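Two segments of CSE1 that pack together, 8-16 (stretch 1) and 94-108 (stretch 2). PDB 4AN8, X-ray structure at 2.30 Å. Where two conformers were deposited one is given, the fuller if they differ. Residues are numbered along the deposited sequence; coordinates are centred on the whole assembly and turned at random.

Stretch 1, residues 8-16: LEKFNLIDE
Stretch 2 94-108: YLNRFRDRFFLFHPE

The ring of Phe103 is sandwiched between two polar side chains: Glu9 CG lies 3.7 Å from its centroid, almost exactly on the ring normal, while Asn12 ND2 covers the opposite face, 3.4 Å from Phe103 CE2. The ring sits beside a short antiparallel pairing in which Lys10 pairs with Phe105 as a hydrogen-bonded pair (CA-CA 5.0 Å) and Asn12 with Phe103 as a non-hydrogen-bonded pair (CA-CA 4.1 Å). Lys10 N donates to Phe105 O (2.9 Å) and Phe105 N returns to Lys10 O (3.1 Å). Phe11, at phi/psi 64/75, interrupts the extended backbone, and stretch 2 turns a corner at Leu104; here Leu104 N donates to Phe11 O (3.0 Å), and Leu13 N to Phe102 O (2.8 Å) completes the backbone ladder.

Buried Asn12 (chi1 t, chi2 -73°) uses both ends of its amide: ND2 donates to Arg99 O (3.0 Å), while OD1 accepts from Ile14 N (2.8 Å), bracing the following turn. Ile14 (m, t) points toward stretch 2, its CD1 3.7 Å from Phe102 CD1 and 3.9 Å from Leu95 CD2, an apolar filling between helix and loop. Arg99, with chi1 to chi3 all t, reaches exposed Asp15 (chi1 m) in a salt bridge, modelled unusually short at 2.1 Å between Arg99 NH1 and Asp15 OD2. Together the stretches bury 858 Å².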

# COMPACT_ATOMS: atom_id res chain seq x y z
N LEU A 8 14.32 13.08 -29.53
CA LEU A 8 13.44 14.16 -29.07
C LEU A 8 12.12 13.57 -28.57
O LEU A 8 11.79 13.68 -27.41
CB LEU A 8 13.19 15.18 -30.19
CG LEU A 8 14.32 16.17 -30.48
CD1 LEU A 8 15.69 15.49 -30.53
CD2 LEU A 8 14.05 16.91 -31.78
N GLU A 9 11.38 12.96 -29.48
CA GLU A 9 10.26 12.10 -29.12
C GLU A 9 10.88 10.73 -28.84
O GLU A 9 11.43 10.11 -29.73
CB GLU A 9 9.31 12.02 -30.31
CG GLU A 9 7.93 11.54 -30.00
CD GLU A 9 7.08 11.39 -31.25
OE1 GLU A 9 7.40 10.50 -32.07
OE2 GLU A 9 6.09 12.15 -31.40
N LYS A 10 10.82 10.26 -27.59
CA LYS A 10 11.53 9.03 -27.24
C LYS A 10 10.90 8.20 -26.10
O LYS A 10 10.32 8.74 -25.16
CB LYS A 10 12.99 9.34 -26.92
CG LYS A 10 13.81 8.11 -26.63
CD LYS A 10 15.20 8.47 -26.12
CE LYS A 10 16.07 9.07 -27.22
NZ LYS A 10 17.41 9.44 -26.68
N PHE A 11 11.01 6.87 -26.23
CA PHE A 11 10.67 5.91 -25.19
C PHE A 11 9.19 5.89 -24.78
O PHE A 11 8.80 6.35 -23.71
CB PHE A 11 11.58 6.07 -23.98
CG PHE A 11 11.64 4.84 -23.10
CD1 PHE A 11 12.56 3.81 -23.36
CD2 PHE A 11 10.77 4.69 -22.01
CE1 PHE A 11 12.61 2.66 -22.54
CE2 PHE A 11 10.82 3.55 -21.19
CZ PHE A 11 11.74 2.53 -21.46
N ASN A 12 8.38 5.30 -25.64
CA ASN A 12 6.97 5.19 -25.40
C ASN A 12 6.66 4.07 -24.38
O ASN A 12 7.09 2.92 -24.52
CB ASN A 12 6.24 4.96 -26.72
CG ASN A 12 4.77 5.18 -26.59
OD1 ASN A 12 4.06 4.37 -25.99
ND2 ASN A 12 4.28 6.29 -27.14
N LEU A 13 5.90 4.42 -23.34
CA LEU A 13 5.64 3.46 -22.28
C LEU A 13 4.65 2.38 -22.69
O LEU A 13 4.46 1.40 -21.96
CB LEU A 13 5.16 4.18 -21.02
CG LEU A 13 6.18 5.20 -20.48
CD1 LEU A 13 5.51 6.04 -19.42
CD2 LEU A 13 7.42 4.50 -19.94
N ILE A 14 4.01 2.55 -23.83
CA ILE A 14 3.10 1.51 -24.30
C ILE A 14 3.85 0.36 -24.96
O ILE A 14 3.41 -0.78 -24.88
CB ILE A 14 2.08 2.05 -25.31
CG1 ILE A 14 1.11 2.97 -24.58
CG2 ILE A 14 1.37 0.87 -26.01
CD1 ILE A 14 0.34 3.91 -25.47
N ASP A 15 5.01 0.65 -25.56
CA ASP A 15 5.71 -0.34 -26.36
C ASP A 15 7.06 -0.79 -25.81
O ASP A 15 7.54 -1.87 -26.15
CB ASP A 15 5.86 0.17 -27.79
CG ASP A 15 4.54 0.53 -28.41
OD1 ASP A 15 3.66 -0.34 -28.51
OD2 ASP A 15 4.38 1.70 -28.81
N GLU A 16 7.68 0.02 -24.97
CA GLU A 16 9.03 -0.30 -24.51
C GLU A 16 9.04 -1.11 -23.21
O GLU A 16 8.12 -1.04 -22.40
CB GLU A 16 9.86 0.97 -24.35
CG GLU A 16 9.92 1.83 -25.59
CD GLU A 16 10.78 1.23 -26.70
OE1 GLU A 16 11.57 0.30 -26.43
OE2 GLU A 16 10.67 1.70 -27.85
N TYR A 94 -8.00 2.53 -27.45
CA TYR A 94 -7.61 3.52 -26.45
C TYR A 94 -6.12 3.82 -26.50
O TYR A 94 -5.72 4.98 -26.56
CB TYR A 94 -8.04 3.06 -25.06
CG TYR A 94 -7.86 4.12 -24.00
CD1 TYR A 94 -6.65 4.24 -23.31
CD2 TYR A 94 -8.89 5.01 -23.70
CE1 TYR A 94 -6.47 5.20 -22.36
CE2 TYR A 94 -8.72 5.97 -22.73
CZ TYR A 94 -7.50 6.06 -22.06
OH TYR A 94 -7.31 7.03 -21.10
N LEU A 95 -5.28 2.79 -26.54
CA LEU A 95 -3.83 2.99 -26.59
C LEU A 95 -3.34 3.71 -27.87
O LEU A 95 -2.39 4.50 -27.85
CB LEU A 95 -3.11 1.65 -26.41
CG LEU A 95 -3.20 1.05 -25.00
CD1 LEU A 95 -2.38 -0.22 -24.90
CD2 LEU A 95 -2.76 2.07 -23.93
N ASN A 96 -3.99 3.41 -28.99
CA ASN A 96 -3.67 4.08 -30.25
C ASN A 96 -4.07 5.54 -30.21
O ASN A 96 -3.33 6.40 -30.65
CB ASN A 96 -4.32 3.37 -31.43
CG ASN A 96 -3.72 2.00 -31.67
OD1 ASN A 96 -2.53 1.78 -31.44
ND2 ASN A 96 -4.55 1.07 -32.13
N ARG A 97 -5.24 5.81 -29.64
CA ARG A 97 -5.69 7.20 -29.48
C ARG A 97 -4.79 8.06 -28.57
O ARG A 97 -4.60 9.24 -28.83
CB ARG A 97 -7.14 7.24 -28.98
CG ARG A 97 -7.64 8.67 -28.70
CD ARG A 97 -9.06 8.67 -28.13
NE ARG A 97 -10.03 8.29 -29.15
CZ ARG A 97 -11.25 7.86 -28.89
NH1 ARG A 97 -11.65 7.73 -27.63
NH2 ARG A 97 -12.08 7.54 -29.90
N PHE A 98 -4.25 7.48 -27.49
CA PHE A 98 -3.46 8.28 -26.54
C PHE A 98 -1.95 8.03 -26.61
O PHE A 98 -1.18 8.63 -25.86
CB PHE A 98 -4.03 8.19 -25.12
CG PHE A 98 -5.39 8.82 -24.99
CD1 PHE A 98 -5.52 10.20 -24.92
CD2 PHE A 98 -6.53 8.04 -25.02
CE1 PHE A 98 -6.77 10.80 -24.84
CE2 PHE A 98 -7.77 8.61 -24.95
CZ PHE A 98 -7.90 10.00 -24.86
N ARG A 99 -1.55 7.18 -27.54
CA ARG A 99 -0.15 6.84 -27.72
C ARG A 99 0.79 8.05 -27.67
O ARG A 99 1.85 8.00 -27.06
CB ARG A 99 0.05 6.11 -29.05
CG ARG A 99 1.50 5.87 -29.37
CD ARG A 99 1.70 5.12 -30.67
NE ARG A 99 3.08 5.23 -31.10
CZ ARG A 99 4.04 4.39 -30.74
NH1 ARG A 99 3.75 3.37 -29.94
NH2 ARG A 99 5.28 4.55 -31.18
N ASP A 100 0.41 9.15 -28.30
CA ASP A 100 1.32 10.30 -28.32
C ASP A 100 1.45 11.00 -26.97
O ASP A 100 2.25 11.93 -26.84
CB ASP A 100 0.94 11.28 -29.43
CG ASP A 100 1.17 10.70 -30.81
OD1 ASP A 100 2.24 10.08 -31.02
OD2 ASP A 100 0.29 10.85 -31.69
N ARG A 101 0.69 10.55 -25.97
CA ARG A 101 0.84 11.07 -24.61
C ARG A 101 1.68 10.16 -23.69
O ARG A 101 1.89 10.46 -22.51
CB ARG A 101 -0.53 11.37 -23.98
CG ARG A 101 -1.36 12.47 -24.70
CD ARG A 101 -0.74 13.86 -24.57
NE ARG A 101 -0.67 14.32 -23.19
CZ ARG A 101 -1.63 15.02 -22.57
NH1 ARG A 101 -2.73 15.37 -23.21
NH2 ARG A 101 -1.46 15.39 -21.29
N PHE A 102 2.20 9.06 -24.24
CA PHE A 102 2.92 8.08 -23.42
C PHE A 102 4.40 8.02 -23.68
O PHE A 102 5.07 7.09 -23.23
CB PHE A 102 2.31 6.69 -23.58
CG PHE A 102 1.08 6.46 -22.75
CD1 PHE A 102 -0.16 6.82 -23.22
CD2 PHE A 102 1.19 5.90 -21.47
CE1 PHE A 102 -1.29 6.60 -22.47
CE2 PHE A 102 0.08 5.69 -20.69
CZ PHE A 102 -1.17 6.03 -21.19
N PHE A 103 4.92 9.01 -24.39
CA PHE A 103 6.37 9.13 -24.53
C PHE A 103 6.97 9.73 -23.26
O PHE A 103 6.48 10.73 -22.72
CB PHE A 103 6.77 9.98 -25.75
CG PHE A 103 6.53 9.31 -27.08
CD1 PHE A 103 7.48 8.48 -27.63
CD2 PHE A 103 5.36 9.55 -27.80
CE1 PHE A 103 7.27 7.87 -28.87
CE2 PHE A 103 5.15 8.94 -29.05
CZ PHE A 103 6.11 8.11 -29.57
N LEU A 104 8.04 9.09 -22.79
CA LEU A 104 8.75 9.56 -21.62
C LEU A 104 9.45 10.90 -21.90
O LEU A 104 9.56 11.74 -21.01
CB LEU A 104 9.79 8.52 -21.18
CG LEU A 104 10.42 8.74 -19.81
CD1 LEU A 104 9.31 8.82 -18.70
CD2 LEU A 104 11.49 7.69 -19.50
N PHE A 105 9.94 11.08 -23.12
CA PHE A 105 10.52 12.35 -23.58
C PHE A 105 9.75 12.83 -24.82
O PHE A 105 9.51 12.06 -25.76
CB PHE A 105 12.01 12.22 -23.92
CG PHE A 105 12.82 11.60 -22.82
CD1 PHE A 105 13.34 12.38 -21.80
CD2 PHE A 105 13.04 10.23 -22.79
CE1 PHE A 105 14.08 11.81 -20.76
CE2 PHE A 105 13.79 9.62 -21.76
CZ PHE A 105 14.30 10.41 -20.74
N HIS A 106 9.35 14.10 -24.80
CA HIS A 106 8.45 14.63 -25.80
C HIS A 106 8.53 16.14 -25.75
O HIS A 106 8.55 16.72 -24.67
CB HIS A 106 7.03 14.16 -25.51
CG HIS A 106 6.11 14.30 -26.67
ND1 HIS A 106 5.48 15.49 -26.98
CD2 HIS A 106 5.71 13.41 -27.61
CE1 HIS A 106 4.72 15.32 -28.06
NE2 HIS A 106 4.85 14.06 -28.46
N PRO A 107 8.56 16.79 -26.92
CA PRO A 107 8.72 18.26 -26.89
C PRO A 107 7.48 18.99 -26.34
O PRO A 107 7.64 20.10 -25.86
CB PRO A 107 8.95 18.62 -28.36
CG PRO A 107 8.30 17.53 -29.12
CD PRO A 107 8.46 16.27 -28.29
N GLU A 108 6.31 18.36 -26.38
CA GLU A 108 5.05 19.01 -26.02
C GLU A 108 4.32 18.38 -24.84
O GLU A 108 3.69 19.10 -24.04
CB GLU A 108 4.10 19.03 -27.23
CG GLU A 108 4.52 19.97 -28.34
CD GLU A 108 4.46 21.43 -27.93
OE1 GLU A 108 3.42 21.84 -27.36
OE2 GLU A 108 5.44 22.16 -28.17